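Local atomic coordinates of glycosyl hydrolases family 31 family protein (Aspergillus niger, PDB entry 6DRU), a protein that releases alpha-xylose from the non-reducing terminal glucose of xyloglucan oligosaccharides, acting as an alpha-xylosidase of glycoside hydrolase family 31. Residues D157-N161 with N635-Q641; T489-L495 with E539-W544; I584-Y588 with L698-P702; L649-P653 with V664-Q668. All blocks are in the same frame, centred on the assembly; numbering follows the deposited sequence.

How the contacts relate
The four contacts lie around the C-terminal beta domain. Contact 1 joins it to the N-terminal loop 157-161. Contact 2 comes between the two segments of contact 1 in sequence and packs neighbouring barrel helices. Contact 3, its centre about 14 Å from that of contact 2, joins the barrel helix 582-594 to the loop 698-702. Contact 4 is internal to the C-terminal domain and falls between the two segments of contact 3; Pro702 O and Ser652 N probably share a hydrogen bond. Contacts 1 and 4 touch through Gln641 and Pro653. A single glycan spans contacts 1 and 2: rooted on Asn637, it leans through its second sugar on Asp493 of a barrel helix.

Contact 1 of 4, residues D157-N161 with N635-Q641; sequences DHMIN and NSNYTTQ. With NAG (2-acetamido-2-deoxy-beta-D-glucopyranose), chain E.
His158 meets Gln641 with its imidazole edge: NE2 donates to Gln641 OE1 over 2.9 Å, and the oxygen lies in the ring plane. The amide is turned 36° from that plane. Asn637 ND2 reaches the same oxygen over 2.7 Å from the opposite face of the Gln641 amide, so two donors hold OE1 and fix the amide's rotation. One face of the imidazole is covered by O6 of the N-acetylglucosamine, while Thr640 OG1 lies near the ring edge. Farther along, the carboxamide of Asn635 points at the backbone of the loop 157-161. Its OD1 takes a well-aligned bond from Asn161 N at 3.0 Å, in the carbonyl plane, and a weak one from Ile160 N. Met159 crosses this amide, CE lying 3.3 Å from Asn635 ND2. With CG1 wedged between its backbone N and carbonyl carbon (chi1 55°), Ile160 sends CD1 across Thr639, and its side chain also touches Leu503 of helix 492-508. Asn635 closes the preceding helix in a Schellman motif, and Ser636 N-caps the next, its OG accepting from Tyr638 N. Asn637-Tyr638-Thr639 forms an N-glycosylation sequon, with Asn637 ND2 covalently joined to sugar C1: a glycosylated helix start docked on a loop.

Contact 2 of 4, residues T489-L495 with E539-W544; sequences TSVWDTL and ELYVRW. With NAG (2-acetamido-2-deoxy-beta-D-glucopyranose), chain B.
Leu540 and Trp492 supply the first of two CH-pi contacts that dominate this helix pair. The methyl CD1 of Leu540 lies 3.5 Å from the centroid of the six-membered ring of Trp492, over its face. The second pair reverses the roles: Leu495 on helix 492-508 places CD1 over the five-membered ring of Trp544, 3.6 Å from its centroid and only 4° off the normal. In both pairs the leucine and indole run past each other in opposite directions. Both leucines have CG anti to the backbone N (chi1 165° for Leu495), which carries their methyls out over the rings.

Edge contacts are of a different kind. Arg543 CG approaches the rim of Trp492 at CH2, 3.5 Å away, while its NH2 bonds to Ala696 O. On the other indole, Thr494 CG2 meets the rim at CH2 over 3.6 Å. Leu540 CD2 fills in against the backbone of Ser490 and Val491.

Polar links are few. One water accepts from Trp492 NE1 at 3.0 Å and donates to Glu539 OE1, bridging the helices; Glu539 OE2 bonds to Asn658 N. Thr489 OG1 and Thr494 OG1 share a hydrogen bond of 2.8 Å, a bond inside 489-495 that ties Thr489 to the first turn of the helix. Asp493, facing elsewhere, packs against the second N-acetylglucosamine of the glycan.

Helices 492-508 and 535-548 are successive in the TIM barrel, and the first begins just after Asp487, probably the proton donor of this GH31 active site.

Contact 3 of 4, residues I584-Y588 with L698-P702; sequences IIVSY and LQHIP
Tyr588 sets CG beside its own backbone N and anti to the carbonyl carbon (chi1 -80°), which points the ring from helix 582-594 at the main chain of the loop 698-702. Ile584, one turn earlier, sends CG1 to the corresponding place (chi1 -49°), directing CD1 at the aliphatic part of Gln699. The pair joins the TIM barrel to the C-terminal beta domain of the GH31 fold, a helix docking on the connection between strands 690-695 and 703-705. Ile584 and Gln699 cross at a slant: CD1 of the isoleucine lies 3.7 Å from CG of the glutamine, and its CG2 rests on Gln699 CA. Gln699 bends after CG, so that its amide leaves the contact. At 4.2 Å, Leu698 CD2 reaches the same Ile584 CD1, adding a looser apolar touch; Val542 of helix 535-548 packs on both of these side chains. Around the tyrosine, Ile701 comes in obliquely, its CG2 being 3.7 Å from CE1 of the ring. Trp681 also touches Tyr588, stacks with His700 and donates through NE1 to Ile701 O, so Trp681 is a further partner of this loop. The polar end of the ring makes the bond across the interface: Tyr588 OH donates to Gln699 O over 2.6 Å, approaching from above the carbonyl plane, 45° out of it.

Contact 4 of 4, residues L649-P653 with V664-Q668; sequences LLVSP and VYLPQ
Leu650 and Leu666 make the close part of this contact, their CD2 methyls 3.8 Å apart where the two side chains slant across one another. The torsions of Leu650 explain its leading role: CG is anti to the backbone N (chi1 173°) and CD1 is turned aside, leaving CD2 to advance toward the other segment. That one methyl is shared by several neighbours. Val664 CG1 and Pro667 CD each lie 4.2 Å from it, and the backbone oxygen of Tyr665 comes to 4.1 Å. Leu650 CD2 therefore lies among Val664, Leu666, Pro667 and the backbone oxygen of Tyr665.

Toward Ser652 the fit is much sparser. Here Ser652 meets Val664 alone, its CB 4.1 Å from Val664 CG2. The serine hydroxyl bonds weakly to Trp662 NE1, and the carbonyl of Tyr665 accepts from Gln642 NE2, so the polar groups find partners beside the hydrophobic contact. At the far end the chain comes to a partly exposed position at Gln668, whose backbone N is bonded to Asp625 OD2.

The strand axes stay 9.2 Å apart at their closest, with their directions 148° from one another, a spacing that matches facing layers of a beta sandwich better than paired strands. Strand 649-651 is hydrogen-bonded in its own sheet between strands 643-645 and 703-705. Strand 661-666 instead pairs with 690-695, while Phe704 of strand 703-705 packs against Val664 and Leu666.

Contact 1 of 4, residues D157-N161 with N635-Q641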
# COMPACT_ATOMS: atom_id res chain seq x y z
N ASP A 157 -25.35 17.50 -15.32
CA ASP A 157 -24.72 18.78 -15.02
C ASP A 157 -25.32 19.96 -15.77
O ASP A 157 -24.94 21.10 -15.48
CB ASP A 157 -23.21 18.72 -15.31
CG ASP A 157 -22.90 18.33 -16.74
OD1 ASP A 157 -23.84 18.02 -17.50
OD2 ASP A 157 -21.70 18.33 -17.12
N HIS A 158 -26.22 19.72 -16.72
CA HIS A 158 -26.88 20.78 -17.49
C HIS A 158 -25.87 21.56 -18.34
O HIS A 158 -26.04 22.76 -18.57
CB HIS A 158 -27.66 21.72 -16.57
CG HIS A 158 -28.86 22.35 -17.22
ND1 HIS A 158 -29.93 22.82 -16.50
CD2 HIS A 158 -29.15 22.58 -18.53
CE1 HIS A 158 -30.83 23.32 -17.33
NE2 HIS A 158 -30.38 23.18 -18.57
N MET A 159 -24.82 20.88 -18.80
CA MET A 159 -23.77 21.51 -19.59
C MET A 159 -23.39 20.61 -20.76
O MET A 159 -23.37 19.39 -20.63
CB MET A 159 -22.51 21.78 -18.75
CG MET A 159 -22.76 22.47 -17.42
SD MET A 159 -21.29 22.51 -16.39
CE MET A 159 -20.30 23.70 -17.29
N ILE A 160 -23.10 21.23 -21.90
CA ILE A 160 -22.47 20.53 -23.01
C ILE A 160 -21.01 20.92 -23.18
O ILE A 160 -20.26 20.18 -23.84
CB ILE A 160 -23.24 20.73 -24.34
CG1 ILE A 160 -23.41 22.22 -24.64
CG2 ILE A 160 -24.58 20.01 -24.30
CD1 ILE A 160 -23.98 22.49 -26.01
N ASN A 161 -20.58 22.06 -22.64
CA ASN A 161 -19.18 22.44 -22.58
C ASN A 161 -18.63 22.01 -21.23
O ASN A 161 -18.97 22.60 -20.20
CB ASN A 161 -19.00 23.94 -22.80
CG ASN A 161 -17.55 24.37 -22.75
OD1 ASN A 161 -16.64 23.56 -22.91
ND2 ASN A 161 -17.33 25.66 -22.52
N ASN A 635 -22.81 27.67 -22.05
CA ASN A 635 -23.85 26.69 -21.74
C ASN A 635 -25.22 27.35 -21.66
O ASN A 635 -25.98 27.17 -20.71
CB ASN A 635 -23.52 25.94 -20.45
CG ASN A 635 -22.26 25.09 -20.57
OD1 ASN A 635 -22.25 24.07 -21.27
ND2 ASN A 635 -21.20 25.51 -19.90
N SER A 636 -25.53 28.14 -22.69
CA SER A 636 -26.84 28.77 -22.80
C SER A 636 -27.93 27.71 -22.97
O SER A 636 -27.70 26.63 -23.52
CB SER A 636 -26.86 29.74 -23.98
OG SER A 636 -28.19 30.13 -24.30
N ASN A 637 -29.13 28.04 -22.48
CA ASN A 637 -30.26 27.13 -22.63
C ASN A 637 -30.59 26.84 -24.09
O ASN A 637 -31.21 25.81 -24.38
CB ASN A 637 -31.50 27.69 -21.93
CG ASN A 637 -31.29 27.90 -20.44
OD1 ASN A 637 -30.67 28.88 -20.02
ND2 ASN A 637 -31.80 26.98 -19.63
N TYR A 638 -30.18 27.72 -25.01
CA TYR A 638 -30.43 27.50 -26.43
C TYR A 638 -29.58 26.38 -27.00
O TYR A 638 -29.93 25.83 -28.05
CB TYR A 638 -30.21 28.78 -27.22
CG TYR A 638 -31.18 29.88 -26.87
CD1 TYR A 638 -32.54 29.62 -26.74
CD2 TYR A 638 -30.75 31.19 -26.66
CE1 TYR A 638 -33.44 30.62 -26.42
CE2 TYR A 638 -31.63 32.19 -26.34
CZ TYR A 638 -32.98 31.91 -26.22
OH TYR A 638 -33.86 32.91 -25.90
N THR A 639 -28.47 26.03 -26.35
CA THR A 639 -27.61 24.95 -26.82
C THR A 639 -27.63 23.72 -25.92
O THR A 639 -27.35 22.62 -26.41
CB THR A 639 -26.16 25.44 -26.96
OG1 THR A 639 -25.74 26.06 -25.74
CG2 THR A 639 -26.05 26.45 -28.09
N THR A 640 -27.95 23.87 -24.64
CA THR A 640 -28.07 22.74 -23.74
C THR A 640 -29.46 22.12 -23.72
O THR A 640 -29.63 21.03 -23.17
CB THR A 640 -27.67 23.14 -22.31
OG1 THR A 640 -28.63 24.06 -21.78
CG2 THR A 640 -26.29 23.78 -22.30
N GLN A 641 -30.46 22.79 -24.31
CA GLN A 641 -31.83 22.29 -24.31
C GLN A 641 -32.46 22.28 -25.70
O GLN A 641 -33.65 21.99 -25.82
CB GLN A 641 -32.70 23.11 -23.35
CG GLN A 641 -32.19 23.14 -21.92
CD GLN A 641 -33.07 23.96 -20.99
OE1 GLN A 641 -32.62 24.47 -19.97
NE2 GLN A 641 -34.34 24.08 -21.35
C1 NAG E . -31.76 27.23 -18.18
C2 NAG E . -32.96 26.82 -17.34
C3 NAG E . -32.77 27.11 -15.89
C4 NAG E . -31.44 26.57 -15.41
C5 NAG E . -30.34 27.13 -16.29
C6 NAG E . -29.00 26.61 -15.81
C7 NAG E . -35.18 26.77 -18.39
C8 NAG E . -36.41 27.49 -18.90
N2 NAG E . -34.11 27.50 -17.81
O3 NAG E . -33.84 26.55 -15.17
O4 NAG E . -31.23 26.95 -14.08
O5 NAG E . -30.57 26.73 -17.61
O6 NAG E . -28.33 25.96 -16.87
O7 NAG E . -35.10 25.56 -18.49

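Contact 2 of 4, residues T489-L495 with E539-W544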
# COMPACT_ATOMS: atom_id res chain seq x y z
N THR A 489 -35.52 12.52 -10.86
CA THR A 489 -36.68 13.00 -10.12
C THR A 489 -37.71 13.58 -11.08
O THR A 489 -37.38 14.17 -12.11
CB THR A 489 -36.27 14.06 -9.09
OG1 THR A 489 -35.37 14.99 -9.69
CG2 THR A 489 -35.61 13.41 -7.89
N SER A 490 -38.99 13.39 -10.74
CA SER A 490 -40.10 13.84 -11.58
C SER A 490 -40.46 15.28 -11.23
O SER A 490 -41.47 15.58 -10.59
CB SER A 490 -41.29 12.90 -11.43
OG SER A 490 -40.97 11.59 -11.85
N VAL A 491 -39.59 16.19 -11.67
CA VAL A 491 -39.80 17.63 -11.51
C VAL A 491 -39.41 18.31 -12.81
O VAL A 491 -38.83 17.70 -13.72
CB VAL A 491 -38.99 18.22 -10.33
CG1 VAL A 491 -39.57 17.76 -9.01
CG2 VAL A 491 -37.53 17.84 -10.45
N TRP A 492 -39.73 19.61 -12.90
CA TRP A 492 -39.51 20.34 -14.14
C TRP A 492 -38.03 20.53 -14.43
O TRP A 492 -37.60 20.39 -15.58
CB TRP A 492 -40.23 21.69 -14.09
CG TRP A 492 -41.70 21.59 -14.31
CD1 TRP A 492 -42.68 21.62 -13.37
CD2 TRP A 492 -42.36 21.41 -15.57
NE1 TRP A 492 -43.91 21.48 -13.96
CE2 TRP A 492 -43.74 21.35 -15.31
CE3 TRP A 492 -41.91 21.30 -16.89
CZ2 TRP A 492 -44.68 21.19 -16.33
CZ3 TRP A 492 -42.85 21.14 -17.90
CH2 TRP A 492 -44.22 21.08 -17.61
N ASP A 493 -37.24 20.85 -13.41
CA ASP A 493 -35.82 21.10 -13.62
C ASP A 493 -35.11 19.87 -14.19
O ASP A 493 -34.17 20.00 -14.98
CB ASP A 493 -35.15 21.54 -12.32
CG ASP A 493 -33.70 21.94 -12.51
OD1 ASP A 493 -33.39 22.62 -13.51
OD2 ASP A 493 -32.87 21.59 -11.64
N THR A 494 -35.55 18.67 -13.80
CA THR A 494 -34.92 17.45 -14.29
C THR A 494 -35.09 17.30 -15.79
O THR A 494 -34.17 16.88 -16.49
CB THR A 494 -35.49 16.24 -13.55
OG1 THR A 494 -35.16 16.32 -12.16
CG2 THR A 494 -34.92 14.96 -14.12
N LEU A 495 -36.28 17.63 -16.31
CA LEU A 495 -36.52 17.50 -17.74
C LEU A 495 -35.56 18.37 -18.54
O LEU A 495 -35.13 17.98 -19.64
CB LEU A 495 -37.97 17.86 -18.06
CG LEU A 495 -38.34 18.12 -19.52
CD1 LEU A 495 -38.29 16.84 -20.31
CD2 LEU A 495 -39.71 18.76 -19.61
N GLU A 539 -49.42 17.77 -16.35
CA GLU A 539 -48.80 18.71 -17.28
C GLU A 539 -47.35 18.34 -17.56
O GLU A 539 -46.92 18.30 -18.72
CB GLU A 539 -48.89 20.13 -16.72
CG GLU A 539 -48.30 21.20 -17.62
CD GLU A 539 -48.12 22.53 -16.92
OE1 GLU A 539 -48.26 22.57 -15.68
OE2 GLU A 539 -47.83 23.53 -17.60
N LEU A 540 -46.59 18.05 -16.50
CA LEU A 540 -45.18 17.69 -16.67
C LEU A 540 -45.02 16.43 -17.51
O LEU A 540 -44.15 16.37 -18.38
CB LEU A 540 -44.53 17.51 -15.30
CG LEU A 540 -43.08 17.01 -15.30
CD1 LEU A 540 -42.18 17.91 -16.14
CD2 LEU A 540 -42.56 16.90 -13.88
N TYR A 541 -45.85 15.42 -17.26
CA TYR A 541 -45.71 14.16 -17.99
C TYR A 541 -45.99 14.34 -19.47
O TYR A 541 -45.28 13.77 -20.31
CB TYR A 541 -46.63 13.09 -17.40
CG TYR A 541 -46.52 11.77 -18.12
CD1 TYR A 541 -45.47 10.90 -17.85
CD2 TYR A 541 -47.46 11.39 -19.07
CE1 TYR A 541 -45.36 9.69 -18.51
CE2 TYR A 541 -47.35 10.19 -19.74
CZ TYR A 541 -46.30 9.34 -19.45
OH TYR A 541 -46.19 8.14 -20.11
N VAL A 542 -47.02 15.11 -19.82
CA VAL A 542 -47.36 15.29 -21.23
C VAL A 542 -46.26 16.05 -21.95
O VAL A 542 -45.93 15.75 -23.10
CB VAL A 542 -48.73 15.98 -21.35
CG1 VAL A 542 -48.99 16.41 -22.79
CG2 VAL A 542 -49.83 15.05 -20.88
N ARG A 543 -45.67 17.05 -21.29
CA ARG A 543 -44.50 17.72 -21.86
C ARG A 543 -43.35 16.74 -22.04
O ARG A 543 -42.66 16.75 -23.07
CB ARG A 543 -44.08 18.89 -20.97
CG ARG A 543 -45.09 20.01 -20.87
CD ARG A 543 -45.26 20.72 -22.19
NE ARG A 543 -45.92 22.02 -22.03
CZ ARG A 543 -46.20 22.84 -23.03
NH1 ARG A 543 -45.89 22.51 -24.28
NH2 ARG A 543 -46.80 24.00 -22.79
N TRP A 544 -43.12 15.88 -21.04
CA TRP A 544 -42.01 14.94 -21.09
C TRP A 544 -42.24 13.86 -22.13
O TRP A 544 -41.35 13.54 -22.92
CB TRP A 544 -41.80 14.33 -19.70
CG TRP A 544 -40.40 13.93 -19.39
CD1 TRP A 544 -39.51 13.33 -20.22
CD2 TRP A 544 -39.72 14.09 -18.13
NE1 TRP A 544 -38.32 13.11 -19.57
CE2 TRP A 544 -38.42 13.57 -18.29
CE3 TRP A 544 -40.09 14.63 -16.90
CZ2 TRP A 544 -37.49 13.57 -17.25
CZ3 TRP A 544 -39.17 14.63 -15.87
CH2 TRP A 544 -37.88 14.10 -16.05
C1 NAG B . -31.27 25.96 -13.04
C2 NAG B . -30.36 26.37 -11.89
C3 NAG B . -30.66 25.62 -10.64
C4 NAG B . -32.14 25.64 -10.33
C5 NAG B . -32.93 25.19 -11.54
C6 NAG B . -34.41 25.29 -11.25
C7 NAG B . -28.12 27.21 -12.49
C8 NAG B . -26.69 26.94 -12.88
N2 NAG B . -29.01 26.13 -12.26
O3 NAG B . -29.90 26.17 -9.59
O4 NAG B . -32.40 24.76 -9.26
O5 NAG B . -32.62 26.02 -12.63
O6 NAG B . -34.74 26.62 -10.92
O7 NAG B . -28.52 28.35 -12.36
O HOH W 1 -46.76 21.66 -13.07

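Contact 3 of 4, residues I584-Y588 with L698-P702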
# COMPACT_ATOMS: atom_id res chain seq x y z
N ILE A 584 -53.92 13.42 -26.23
CA ILE A 584 -52.62 14.05 -26.44
C ILE A 584 -51.52 13.00 -26.45
O ILE A 584 -50.63 13.02 -27.31
CB ILE A 584 -52.36 15.13 -25.38
CG1 ILE A 584 -53.57 16.06 -25.25
CG2 ILE A 584 -51.12 15.93 -25.72
CD1 ILE A 584 -53.37 17.17 -24.23
N ILE A 585 -51.55 12.09 -25.48
CA ILE A 585 -50.51 11.07 -25.38
C ILE A 585 -50.56 10.12 -26.57
O ILE A 585 -49.52 9.75 -27.14
CB ILE A 585 -50.64 10.31 -24.05
CG1 ILE A 585 -50.56 11.28 -22.87
CG2 ILE A 585 -49.56 9.24 -23.93
CD1 ILE A 585 -50.87 10.65 -21.53
N VAL A 586 -51.77 9.71 -26.98
CA VAL A 586 -51.90 8.77 -28.09
C VAL A 586 -51.50 9.42 -29.41
O VAL A 586 -51.00 8.74 -30.31
CB VAL A 586 -53.34 8.22 -28.13
CG1 VAL A 586 -53.53 7.29 -29.32
CG2 VAL A 586 -53.66 7.48 -26.84
N SER A 587 -51.68 10.73 -29.54
CA SER A 587 -51.27 11.41 -30.76
C SER A 587 -49.77 11.33 -30.96
O SER A 587 -49.29 11.09 -32.08
CB SER A 587 -51.72 12.87 -30.73
OG SER A 587 -50.94 13.63 -29.83
N TYR A 588 -48.99 11.52 -29.89
CA TYR A 588 -47.54 11.42 -30.01
C TYR A 588 -47.09 9.99 -30.23
O TYR A 588 -46.05 9.76 -30.86
CB TYR A 588 -46.88 12.01 -28.77
CG TYR A 588 -46.81 13.52 -28.80
CD1 TYR A 588 -45.88 14.18 -29.60
CD2 TYR A 588 -47.67 14.30 -28.04
CE1 TYR A 588 -45.81 15.56 -29.64
CE2 TYR A 588 -47.61 15.68 -28.07
CZ TYR A 588 -46.68 16.30 -28.87
OH TYR A 588 -46.61 17.67 -28.91
N LEU A 698 -50.15 22.84 -24.50
CA LEU A 698 -49.69 21.63 -23.84
C LEU A 698 -49.59 20.45 -24.80
O LEU A 698 -48.78 19.54 -24.57
CB LEU A 698 -50.63 21.28 -22.67
CG LEU A 698 -50.53 19.88 -22.06
CD1 LEU A 698 -49.24 19.76 -21.26
CD2 LEU A 698 -51.73 19.60 -21.18
N GLN A 699 -50.34 20.47 -25.90
CA GLN A 699 -50.33 19.37 -26.85
C GLN A 699 -49.25 19.51 -27.91
O GLN A 699 -49.05 18.57 -28.70
CB GLN A 699 -51.70 19.27 -27.55
CG GLN A 699 -52.87 19.80 -26.74
CD GLN A 699 -53.05 21.30 -26.91
OE1 GLN A 699 -52.68 21.87 -27.93
NE2 GLN A 699 -53.64 21.94 -25.91
N HIS A 700 -48.55 20.64 -27.97
CA HIS A 700 -47.55 20.90 -29.00
C HIS A 700 -46.18 21.07 -28.36
O HIS A 700 -46.02 21.84 -27.40
CB HIS A 700 -47.92 22.15 -29.81
CG HIS A 700 -49.15 21.99 -30.64
ND1 HIS A 700 -49.67 20.76 -30.97
CD2 HIS A 700 -49.97 22.91 -31.21
CE1 HIS A 700 -50.76 20.92 -31.70
NE2 HIS A 700 -50.96 22.22 -31.87
N ILE A 701 -45.20 20.35 -28.88
CA ILE A 701 -43.80 20.50 -28.47
C ILE A 701 -43.08 21.32 -29.54
O ILE A 701 -43.19 21.00 -30.73
CB ILE A 701 -43.11 19.14 -28.26
CG1 ILE A 701 -41.64 19.34 -27.91
CG2 ILE A 701 -43.29 18.22 -29.47
CD1 ILE A 701 -40.91 18.07 -27.61
N PRO A 702 -42.35 22.37 -29.17
CA PRO A 702 -41.69 23.22 -30.18
C PRO A 702 -40.72 22.45 -31.05
O PRO A 702 -39.67 22.00 -30.59
CB PRO A 702 -40.98 24.28 -29.33
CG PRO A 702 -41.76 24.34 -28.06
CD PRO A 702 -42.22 22.93 -27.81

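Contact 4 of 4, residues L649-P653 with V664-Q668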
# COMPACT_ATOMS: atom_id res chain seq x y z
N LEU A 649 -34.89 17.91 -38.32
CA LEU A 649 -35.75 18.36 -37.23
C LEU A 649 -34.94 19.10 -36.18
O LEU A 649 -33.85 18.68 -35.81
CB LEU A 649 -36.47 17.17 -36.59
CG LEU A 649 -37.52 16.47 -37.46
CD1 LEU A 649 -38.09 15.27 -36.73
CD2 LEU A 649 -38.62 17.44 -37.85
N LEU A 650 -35.49 20.22 -35.70
CA LEU A 650 -34.93 20.96 -34.58
C LEU A 650 -35.93 20.93 -33.43
O LEU A 650 -37.06 21.41 -33.57
CB LEU A 650 -34.61 22.41 -34.97
CG LEU A 650 -34.17 23.32 -33.83
CD1 LEU A 650 -32.68 23.13 -33.55
CD2 LEU A 650 -34.47 24.78 -34.14
N VAL A 651 -35.51 20.38 -32.29
CA VAL A 651 -36.40 20.12 -31.16
C VAL A 651 -35.97 20.98 -29.98
O VAL A 651 -34.78 21.22 -29.78
CB VAL A 651 -36.39 18.62 -30.79
CG1 VAL A 651 -37.39 18.33 -29.67
CG2 VAL A 651 -36.68 17.76 -32.01
N SER A 652 -36.95 21.44 -29.21
CA SER A 652 -36.70 22.20 -27.98
C SER A 652 -37.86 21.96 -27.03
O SER A 652 -38.95 22.53 -27.20
CB SER A 652 -36.52 23.69 -28.27
OG SER A 652 -36.36 24.42 -27.06
N PRO A 653 -37.67 21.13 -26.01
CA PRO A 653 -38.78 20.80 -25.10
C PRO A 653 -39.13 21.97 -24.19
O PRO A 653 -38.29 22.82 -23.87
CB PRO A 653 -38.24 19.62 -24.28
CG PRO A 653 -37.03 19.14 -25.02
CD PRO A 653 -36.46 20.34 -25.70
N VAL A 664 -37.56 29.84 -28.90
CA VAL A 664 -36.65 28.91 -29.55
C VAL A 664 -35.67 29.70 -30.40
O VAL A 664 -36.07 30.58 -31.17
CB VAL A 664 -37.42 27.89 -30.42
CG1 VAL A 664 -36.44 26.97 -31.14
CG2 VAL A 664 -38.40 27.10 -29.57
N TYR A 665 -34.38 29.40 -30.25
CA TYR A 665 -33.35 30.00 -31.08
C TYR A 665 -33.20 29.20 -32.37
O TYR A 665 -32.80 28.03 -32.33
CB TYR A 665 -32.01 30.09 -30.35
CG TYR A 665 -30.92 30.64 -31.24
CD1 TYR A 665 -30.86 32.00 -31.53
CD2 TYR A 665 -29.97 29.81 -31.81
CE1 TYR A 665 -29.88 32.51 -32.34
CE2 TYR A 665 -28.98 30.32 -32.63
CZ TYR A 665 -28.94 31.67 -32.89
OH TYR A 665 -27.96 32.19 -33.70
N LEU A 666 -33.52 29.82 -33.50
CA LEU A 666 -33.32 29.19 -34.80
C LEU A 666 -31.92 29.54 -35.29
O LEU A 666 -31.64 30.73 -35.53
CB LEU A 666 -34.36 29.67 -35.79
CG LEU A 666 -35.80 29.41 -35.36
CD1 LEU A 666 -36.76 30.19 -36.24
CD2 LEU A 666 -36.12 27.93 -35.40
N PRO A 667 -31.01 28.57 -35.43
CA PRO A 667 -29.65 28.90 -35.86
C PRO A 667 -29.62 29.35 -37.31
O PRO A 667 -30.54 29.11 -38.10
CB PRO A 667 -28.89 27.57 -35.68
CG PRO A 667 -29.78 26.73 -34.80
CD PRO A 667 -31.17 27.14 -35.12
N GLN A 668 -28.53 30.03 -37.66
CA GLN A 668 -28.29 30.45 -39.03
C GLN A 668 -27.83 29.26 -39.86
O GLN A 668 -27.08 28.40 -39.37
CB GLN A 668 -27.23 31.56 -39.06
CG GLN A 668 -26.95 32.12 -40.44
CD GLN A 668 -27.80 33.32 -40.74
OE1 GLN A 668 -28.88 33.21 -41.33
NE2 GLN A 668 -27.32 34.50 -40.35